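Local atomic coordinates of putative peptidase (Chlamydophila abortus, PDB entry 3CE2), a protein that probably acts as a zinc-dependent oligopeptidase of the M3B family, cleaving a variety of small bioactive peptides. Residues V334-I337 / Y338-S342; T391-L394 / Y395-S398. All coordinates share one frame; numbering follows the deposited sequence.

Interaction 1 (V334-I337 / Y338-S342)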
loop_
_atom_site.group_PDB
_atom_site.type_symbol
_atom_site.label_atom_id
_atom_site.label_comp_id
_atom_site.label_asym_id
_atom_site.label_seq_id
_atom_site.Cartn_x
_atom_site.Cartn_y
_atom_site.Cartn_z
ATOM N N VAL A 334 -24.221 -5.382 1.518
ATOM C CA VAL A 334 -24.541 -3.981 1.333
ATOM C C VAL A 334 -25.310 -3.362 2.511
ATOM O O VAL A 334 -24.943 -2.305 3.009
ATOM C CB VAL A 334 -25.309 -3.761 0.035
ATOM C CG1 VAL A 334 -25.632 -2.287 -0.116
ATOM C CG2 VAL A 334 -24.482 -4.260 -1.154
ATOM N N ASP A 335 -26.364 -4.018 2.976
ATOM C CA ASP A 335 -27.120 -3.480 4.103
ATOM C C ASP A 335 -26.204 -3.289 5.297
ATOM O O ASP A 335 -26.347 -2.333 6.068
ATOM C CB ASP A 335 -28.274 -4.409 4.482
ATOM C CG ASP A 335 -29.307 -4.522 3.385
ATOM O OD1 ASP A 335 -29.323 -3.625 2.509
ATOM O OD2 ASP A 335 -30.096 -5.504 3.395
ATOM N N LEU A 336 -25.263 -4.216 5.444
ATOM C CA LEU A 336 -24.309 -4.173 6.537
ATOM C C LEU A 336 -23.366 -2.970 6.382
ATOM O O LEU A 336 -23.217 -2.162 7.304
ATOM C CB LEU A 336 -23.527 -5.485 6.599
ATOM C CG LEU A 336 -22.848 -5.795 7.931
ATOM C CD1 LEU A 336 -23.836 -5.608 9.084
ATOM C CD2 LEU A 336 -22.272 -7.200 7.915
ATOM N N ILE A 337 -22.746 -2.852 5.213
ATOM C CA ILE A 337 -21.880 -1.721 4.933
ATOM C C ILE A 337 -22.644 -0.437 5.231
ATOM O O ILE A 337 -22.181 0.422 5.989
ATOM C CB ILE A 337 -21.451 -1.688 3.448
ATOM C CG1 ILE A 337 -20.512 -2.849 3.135
ATOM C CG2 ILE A 337 -20.779 -0.363 3.109
ATOM C CD1 ILE A 337 -19.403 -2.956 4.118
ATOM N N TYR A 338 -23.829 -0.334 4.641
ATOM C CA TYR A 338 -24.646 0.862 4.729
ATOM C C TYR A 338 -24.857 1.346 6.168
ATOM O O TYR A 338 -24.718 2.527 6.467
ATOM C CB TYR A 338 -25.980 0.622 4.029
ATOM C CG TYR A 338 -26.795 1.871 3.847
ATOM C CD1 TYR A 338 -26.568 2.713 2.776
ATOM C CD2 TYR A 338 -27.799 2.207 4.750
ATOM C CE1 TYR A 338 -27.315 3.860 2.599
ATOM C CE2 TYR A 338 -28.550 3.358 4.589
ATOM C CZ TYR A 338 -28.303 4.177 3.510
ATOM O OH TYR A 338 -29.043 5.327 3.336
ATOM N N THR A 339 -25.185 0.443 7.075
ATOM C CA THR A 339 -25.359 0.881 8.455
ATOM C C THR A 339 -24.027 1.046 9.170
ATOM O O THR A 339 -23.887 1.905 10.036
ATOM C CB THR A 339 -26.276 -0.070 9.268
ATOM O OG1 THR A 339 -25.757 -1.408 9.209
ATOM C CG2 THR A 339 -27.712 -0.038 8.715
ATOM N N SER A 340 -23.052 0.217 8.810
ATOM C CA SER A 340 -21.752 0.251 9.478
ATOM C C SER A 340 -20.944 1.514 9.208
ATOM O O SER A 340 -20.187 1.972 10.066
ATOM C CB SER A 340 -20.920 -0.959 9.088
ATOM O OG SER A 340 -21.506 -2.143 9.592
ATOM N N LEU A 341 -21.101 2.073 8.021
ATOM C CA LEU A 341 -20.335 3.238 7.662
ATOM C C LEU A 341 -21.104 4.533 7.896
ATOM O O LEU A 341 -20.583 5.621 7.608
ATOM C CB LEU A 341 -19.856 3.135 6.215
ATOM C CG LEU A 341 -19.027 1.885 5.883
ATOM C CD1 LEU A 341 -18.438 1.998 4.492
ATOM C CD2 LEU A 341 -17.926 1.655 6.901
ATOM N N SER A 342 -22.315 4.438 8.451
ATOM C CA SER A 342 -23.136 5.650 8.650
ATOM C C SER A 342 -22.435 6.864 9.305
ATOM O O SER A 342 -22.758 8.010 8.998
ATOM C CB SER A 342 -24.492 5.353 9.334
ATOM O OG SER A 342 -24.337 4.828 10.640
#
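I337 and L341, one helical turn apart, lie side by side with their branches pointing the same way, and CG2 of I337 meets CD1 of L341 at 3.6 Å. Along I337, CB lies beside the peptide link to Y338, where the side chain branches. CG2 takes the position anti to its own N and beside the carbonyl carbon, which carries this methyl forward along the helix to L341. The other branch, CG1 with CD1 at its end, belongs to the face that packs on V397, I400 and A401 of helix 394-416. L341 in turn reaches N436 and L439 of helix 431-447, as well as I349 of helix 345-357.

The polar side of this turn gathers on one carbonyl oxygen. L336 O accepts the backbone N of S340 at 2.8 Å, nearly in line with its C=O bond, and takes two hydroxyls as well. OG of S340, placed beside its own N (chi1 -67°), folds back along the helix and comes from above the carbonyl plane at 2.9 Å. OG1 of T339 adds a longer bond to the same L336 O at 3.3 Å, tilted 30° from that plane. Three donors therefore grip a single acceptor, and the buried serine hydroxyl is satisfied by the turn before it. Y338 N to V334 O and L341 N to I337 O, both 2.8 Å, continue the backbone ladder, while the Y338 ring extends to helix 345-357, where K353 is its cation-pi partner and D350 bonds its OH. Successive i to i+4 bonds with serine and threonine hydroxyls turned back onto a preceding carbonyl are characteristic of an alpha-helix, here the C-terminal end of helix 330-340 in the M3 peptidase fold.

Interaction 2 (T391-L394 / Y395-S398)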
loop_
_atom_site.group_PDB
_atom_site.type_symbol
_atom_site.label_atom_id
_atom_site.label_comp_id
_atom_site.label_asym_id
_atom_site.label_seq_id
_atom_site.Cartn_x
_atom_site.Cartn_y
_atom_site.Cartn_z
ATOM N N THR A 391 -17.921 -14.206 -2.097
ATOM C CA THR A 391 -18.265 -15.593 -1.710
ATOM C C THR A 391 -19.228 -15.704 -0.521
ATOM O O THR A 391 -19.789 -16.768 -0.285
ATOM C CB THR A 391 -17.006 -16.530 -1.492
ATOM O OG1 THR A 391 -16.070 -15.930 -0.580
ATOM C CG2 THR A 391 -16.301 -16.816 -2.819
ATOM N N GLY A 392 -19.421 -14.623 0.226
ATOM C CA GLY A 392 -20.463 -14.608 1.248
ATOM C C GLY A 392 -20.007 -14.617 2.692
ATOM O O GLY A 392 -20.833 -14.715 3.592
ATOM N N THR A 393 -18.705 -14.505 2.929
ATOM C CA THR A 393 -18.173 -14.567 4.296
ATOM C C THR A 393 -17.974 -13.167 4.867
ATOM O O THR A 393 -18.025 -12.170 4.140
ATOM C CB THR A 393 -16.785 -15.269 4.337
ATOM O OG1 THR A 393 -15.813 -14.427 3.690
ATOM C CG2 THR A 393 -16.805 -16.666 3.641
ATOM N N LEU A 394 -17.711 -13.092 6.166
ATOM C CA LEU A 394 -17.410 -11.818 6.796
ATOM C C LEU A 394 -16.146 -11.186 6.197
ATOM O O LEU A 394 -16.091 -9.964 6.014
ATOM C CB LEU A 394 -17.268 -11.976 8.316
ATOM C CG LEU A 394 -17.167 -10.677 9.142
ATOM C CD1 LEU A 394 -18.425 -9.810 8.978
ATOM C CD2 LEU A 394 -16.875 -10.952 10.618
ATOM N N TYR A 395 -15.137 -12.004 5.894
ATOM C CA TYR A 395 -13.968 -11.522 5.172
ATOM C C TYR A 395 -14.376 -10.814 3.876
ATOM O O TYR A 395 -13.894 -9.726 3.592
ATOM C CB TYR A 395 -12.994 -12.656 4.858
ATOM C CG TYR A 395 -11.854 -12.199 3.979
ATOM C CD1 TYR A 395 -10.782 -11.449 4.510
ATOM C CD2 TYR A 395 -11.851 -12.486 2.611
ATOM C CE1 TYR A 395 -9.716 -11.006 3.691
ATOM C CE2 TYR A 395 -10.809 -12.047 1.777
ATOM C CZ TYR A 395 -9.743 -11.309 2.319
ATOM O OH TYR A 395 -8.724 -10.881 1.474
ATOM N N ASP A 396 -15.268 -11.434 3.106
ATOM C CA ASP A 396 -15.846 -10.817 1.904
ATOM C C ASP A 396 -16.404 -9.421 2.165
ATOM O O ASP A 396 -16.060 -8.456 1.476
ATOM C CB ASP A 396 -16.983 -11.673 1.337
ATOM C CG ASP A 396 -16.493 -12.839 0.497
ATOM O OD1 ASP A 396 -15.992 -12.603 -0.619
ATOM O OD2 ASP A 396 -16.655 -13.999 0.942
ATOM N N VAL A 397 -17.289 -9.322 3.151
ATOM C CA VAL A 397 -17.917 -8.052 3.487
ATOM C C VAL A 397 -16.865 -6.964 3.697
ATOM O O VAL A 397 -16.988 -5.864 3.160
ATOM C CB VAL A 397 -18.803 -8.181 4.731
ATOM C CG1 VAL A 397 -19.518 -6.879 5.003
ATOM C CG2 VAL A 397 -19.810 -9.296 4.531
ATOM N N SER A 398 -15.811 -7.278 4.440
ATOM C CA SER A 398 -14.794 -6.276 4.720
ATOM C C SER A 398 -13.972 -5.905 3.465
ATOM O O SER A 398 -13.428 -4.797 3.360
ATOM C CB SER A 398 -13.878 -6.740 5.848
ATOM O OG SER A 398 -12.774 -7.400 5.283
#
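T391 and T393 grip the carboxylate of D396 as the chain enters helix 394-416, with G392 as the bend between them, and T393 and D396 form a capping box at the helix N-terminus. T391 binds both carboxylate oxygens: its backbone N reaches D396 OD1 at 2.9 Å from above the carboxylate plane, and its OG1 meets D396 OD2 on the syn lone pair. The two side chains cross at about a right angle. G392 has phi 110°, where a side chain would press on the carbonyl O of T391, so glycine suits this bend; its backbone also pairs with Y328. T393 is the N-cap and closes the box in both directions. Its N donates to D396 OD2 at 2.9 Å on the anti side in a nearly straight bond (N-H...O angle 169°), while its OG1 accepts from D396 N at 3.1 Å. OG1 sits between its own N and carbonyl carbon (chi1 69°), which turns it toward the first turn of the helix. The D396 carboxylate would probably be favoured by the helix N-terminus. T393 O starts the regular ladder by accepting V397 N, and L394 O follows with S398 N; the L394 side chain packs on M444 of helix 431-447. D396 OD2 takes a third donor, T393 OG1, at 2.9 Å from above the carboxylate plane.

How the interactions relate
Interaction 1 closes before interaction 2 opens along the chain, and their centres lie 13 Å apart on the same side of the chain's centre. The first is the last turn of helix 330-340 and the residues just after it; the second is the start of helix 394-416. They touch directly: I337 CD1 lies 3.9 Å from V397 O, and L336 CD2 lies 4.0 Å from V397 CG1. Helix 431-447 borders both, L440 meeting S340 and S398. Helix 394-416 goes on to carry H402 and H406, the HExxH histidines that bind zinc with E430; the side chains of I337 and S398 lie about 9 and 6 Å from that of H402, placing both contacts near the metal site.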